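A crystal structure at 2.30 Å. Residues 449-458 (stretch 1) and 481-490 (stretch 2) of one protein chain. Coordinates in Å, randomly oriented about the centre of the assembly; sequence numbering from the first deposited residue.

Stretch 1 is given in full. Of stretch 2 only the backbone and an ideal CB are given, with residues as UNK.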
# COMPACT_ATOMS: atom_id res chain seq x y z
N GLN B 449 -12.47 18.10 21.29
CA GLN B 449 -12.81 17.08 20.29
C GLN B 449 -12.07 15.79 20.64
O GLN B 449 -12.59 14.69 20.46
CB GLN B 449 -12.43 17.59 18.90
CG GLN B 449 -12.99 18.97 18.61
CD GLN B 449 -12.54 19.52 17.27
OE1 GLN B 449 -11.38 19.38 16.89
NE2 GLN B 449 -13.47 20.15 16.55
N VAL B 450 -10.86 15.95 21.16
CA VAL B 450 -10.06 14.80 21.56
C VAL B 450 -10.78 14.08 22.69
O VAL B 450 -10.84 12.85 22.72
CB VAL B 450 -8.66 15.25 22.03
CG1 VAL B 450 -8.03 14.19 22.93
CG2 VAL B 450 -7.79 15.50 20.81
N GLN B 451 -11.36 14.84 23.61
CA GLN B 451 -12.07 14.22 24.71
C GLN B 451 -13.31 13.49 24.21
O GLN B 451 -13.64 12.42 24.72
CB GLN B 451 -12.47 15.27 25.75
CG GLN B 451 -11.28 15.94 26.40
CD GLN B 451 -10.32 14.94 27.04
OE1 GLN B 451 -9.16 14.84 26.64
NE2 GLN B 451 -10.80 14.21 28.03
N ASN B 452 -13.99 14.07 23.22
CA ASN B 452 -15.19 13.43 22.68
C ASN B 452 -14.85 12.09 22.01
O ASN B 452 -15.62 11.14 22.11
CB ASN B 452 -15.90 14.38 21.70
CG ASN B 452 -16.73 15.47 22.41
OD1 ASN B 452 -17.25 16.39 21.77
ND2 ASN B 452 -16.85 15.37 23.74
N LEU B 453 -13.71 12.01 21.34
CA LEU B 453 -13.28 10.77 20.70
C LEU B 453 -13.22 9.71 21.78
O LEU B 453 -13.73 8.60 21.59
CB LEU B 453 -11.90 10.93 20.04
CG LEU B 453 -11.86 11.84 18.81
CD1 LEU B 453 -10.44 12.01 18.31
CD2 LEU B 453 -12.75 11.26 17.73
N LYS B 454 -12.62 10.05 22.92
CA LYS B 454 -12.51 9.12 24.04
C LYS B 454 -13.91 8.67 24.43
O LYS B 454 -14.14 7.49 24.69
CB LYS B 454 -11.84 9.77 25.23
CG LYS B 454 -10.53 10.44 24.88
CD LYS B 454 -9.89 11.05 26.11
CE LYS B 454 -8.60 11.75 25.73
NZ LYS B 454 -7.95 12.33 26.93
N LYS B 455 -14.83 9.62 24.49
CA LYS B 455 -16.21 9.30 24.84
C LYS B 455 -16.82 8.41 23.76
O LYS B 455 -17.53 7.45 24.07
CB LYS B 455 -17.05 10.58 24.98
CG LYS B 455 -16.66 11.47 26.14
CD LYS B 455 -17.60 12.67 26.27
CE LYS B 455 -17.29 13.49 27.52
NZ LYS B 455 -15.94 14.12 27.47
N LEU B 456 -16.53 8.72 22.50
CA LEU B 456 -17.08 7.94 21.38
C LEU B 456 -16.72 6.47 21.54
O LEU B 456 -17.58 5.60 21.43
CB LEU B 456 -16.54 8.46 20.04
CG LEU B 456 -17.05 7.76 18.77
CD1 LEU B 456 -18.55 7.96 18.62
CD2 LEU B 456 -16.32 8.31 17.55
N ALA B 457 -15.44 6.22 21.81
CA ALA B 457 -14.94 4.86 22.01
C ALA B 457 -15.71 4.19 23.12
O ALA B 457 -16.22 3.08 22.97
CB ALA B 457 -13.45 4.90 22.35
N LEU B 458 -15.81 4.88 24.26
CA LEU B 458 -16.53 4.34 25.41
C LEU B 458 -17.98 4.02 25.07
O LEU B 458 -18.52 3.00 25.50
CB LEU B 458 -16.48 5.33 26.57
CG LEU B 458 -15.15 5.40 27.32
CD1 LEU B 458 -15.04 6.69 28.14
CD2 LEU B 458 -15.04 4.17 28.21
N UNK B 481 -13.12 -1.11 14.99
CA UNK B 481 -13.57 0.27 14.84
C UNK B 481 -13.27 0.98 16.18
O UNK B 481 -12.82 2.11 16.21
CB UNK B 481 -15.05 0.34 14.48
N UNK B 482 -13.52 0.29 17.29
CA UNK B 482 -13.24 0.88 18.60
C UNK B 482 -11.74 1.17 18.76
O UNK B 482 -11.37 2.25 19.23
CB UNK B 482 -13.72 -0.05 19.71
N UNK B 483 -10.89 0.23 18.37
CA UNK B 483 -9.44 0.40 18.46
C UNK B 483 -8.94 1.56 17.61
O UNK B 483 -8.06 2.32 18.03
CB UNK B 483 -8.73 -0.89 18.04
N UNK B 484 -9.50 1.72 16.41
CA UNK B 484 -9.11 2.82 15.53
C UNK B 484 -9.44 4.19 16.15
O UNK B 484 -8.75 5.17 15.90
CB UNK B 484 -9.81 2.68 14.18
N UNK B 485 -10.48 4.24 16.96
CA UNK B 485 -10.84 5.50 17.60
C UNK B 485 -9.84 5.77 18.72
O UNK B 485 -9.32 6.89 18.85
CB UNK B 485 -12.27 5.46 18.14
N UNK B 486 -9.53 4.74 19.50
CA UNK B 486 -8.57 4.85 20.60
C UNK B 486 -7.20 5.26 20.06
O UNK B 486 -6.50 6.07 20.68
CB UNK B 486 -8.47 3.53 21.36
N UNK B 487 -6.83 4.70 18.90
CA UNK B 487 -5.55 5.03 18.26
C UNK B 487 -5.48 6.49 17.86
O UNK B 487 -4.48 7.16 18.12
CB UNK B 487 -5.33 4.15 17.03
N UNK B 488 -6.52 6.99 17.19
CA UNK B 488 -6.53 8.38 16.74
C UNK B 488 -6.65 9.34 17.91
O UNK B 488 -6.19 10.48 17.84
CB UNK B 488 -7.68 8.61 15.75
N UNK B 489 -7.28 8.88 18.97
CA UNK B 489 -7.46 9.70 20.15
C UNK B 489 -6.09 9.91 20.78
O UNK B 489 -5.63 11.03 20.91
CB UNK B 489 -8.44 9.06 21.14
N UNK B 490 -5.45 8.80 21.14
CA UNK B 490 -4.13 8.87 21.76
C UNK B 490 -3.15 9.65 20.88
O UNK B 490 -2.45 10.53 21.37
CB UNK B 490 -3.59 7.46 22.03

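Both stretches are helical throughout, and their axes run nearly antiparallel, at 160°, with a closest approach of 8.9 Å. The facing positions of stretch 2 must fit among Val 450, Leu 453, Leu 456 and Ala 457.

Position 481 has nothing of stretch 1 within 5.5 Å of its ideal CB, so stretch 1 does not restrict it; it is Ala 481.

Position 482 lies opposite Ala 457, its CA 5.5 Å from Ala 457 CA, but its CA-to-CB bond points sideways. The nearest visible atom is Ala 457 O, 5.2 Å from the ideal CB. The sideways bond and this gap leave room for a side chain of modest size, apolar or a small donor such as serine or threonine that could approach the oxygen. The residue is Val 482, in the t rotamer, whose CG1 comes within 4.4 Å of Ala 457 O.

Positions 483 and 484 find nothing of stretch 1 near their ideal CB atoms; many residues would serve. They are Ala 483 and Asp 484.

Position 485 points toward stretch 1. Its ideal CB is 4.4 Å from Ala 457 CB and 5.0 Å from Leu 456 CD2, an apolar setting with room for a side chain of medium size; valine, leucine, isoleucine or methionine could be considered. Ile 485 is found, with chi1 m and chi2 t. Its CG2 sits between Leu 453 O, at 3.5 Å, and Ala 457 CB, at 4.1 Å, while its CD1 makes the closest approach to Leu 456 CD2, at 3.7 Å.

Position 486 is directed sideways, its ideal CB 5.3 Å from Ala 457 CB. A small residue would stop short; a longer apolar one, leucine or methionine, could bend back. Leu 486 does so, bringing CD2 to 3.7 Å from Ala 457 CB.

Position 487 is out of reach and unconstrained by stretch 1; it is Ile 487. Position 488, also sideways, has its ideal CB 5.1 Å from Leu 453 CD1, where an apolar or a polar residue could be placed. Asp 488 makes no close contact here, and its carboxylate is hydrogen-bonded elsewhere in the structure.

At position 489 the ideal CB is already 4.1 Å from Leu 453 CB and 4.5 Å from Lys 454 CG. The CA of 489 is 5.9 Å from Val 450 CA. Such closeness favours a small residue. Ala 489 fits, its CB packing 4.1 Å from Leu 453 CB.

Position 490 points away, leaving size and polarity open; it is Tyr 490.

Stretch 2, residues 481-490: AVADILIDAY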
# COMPACT_ATOMS: atom_id res chain seq x y z
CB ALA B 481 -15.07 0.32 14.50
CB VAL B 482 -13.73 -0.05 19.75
CG1 VAL B 482 -13.19 0.43 21.08
CG2 VAL B 482 -15.24 -0.05 19.78
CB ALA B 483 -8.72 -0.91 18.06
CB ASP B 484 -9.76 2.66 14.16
CG ASP B 484 -9.17 1.50 13.37
OD1 ASP B 484 -7.93 1.33 13.45
OD2 ASP B 484 -9.92 0.75 12.70
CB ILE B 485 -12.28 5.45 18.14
CG1 ILE B 485 -13.22 5.13 16.97
CG2 ILE B 485 -12.66 6.78 18.77
CD1 ILE B 485 -14.66 5.00 17.35
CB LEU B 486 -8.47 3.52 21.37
CG LEU B 486 -9.75 3.12 22.13
CD1 LEU B 486 -9.62 1.70 22.66
CD2 LEU B 486 -9.98 4.10 23.27
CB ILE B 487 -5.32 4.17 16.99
CG1 ILE B 487 -5.14 2.71 17.39
CG2 ILE B 487 -4.12 4.73 16.18
CD1 ILE B 487 -5.12 1.73 16.25
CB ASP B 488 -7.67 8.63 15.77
CG ASP B 488 -7.32 8.26 14.35
OD1 ASP B 488 -8.25 7.95 13.57
OD2 ASP B 488 -6.12 8.29 14.01
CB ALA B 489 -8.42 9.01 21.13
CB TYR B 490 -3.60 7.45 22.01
CG TYR B 490 -2.32 7.39 22.80
CD1 TYR B 490 -1.12 7.09 22.18
CD2 TYR B 490 -2.32 7.62 24.18
CE1 TYR B 490 0.07 7.02 22.89
CE2 TYR B 490 -1.13 7.56 24.91
CZ TYR B 490 0.06 7.25 24.25
OH TYR B 490 1.24 7.19 24.93
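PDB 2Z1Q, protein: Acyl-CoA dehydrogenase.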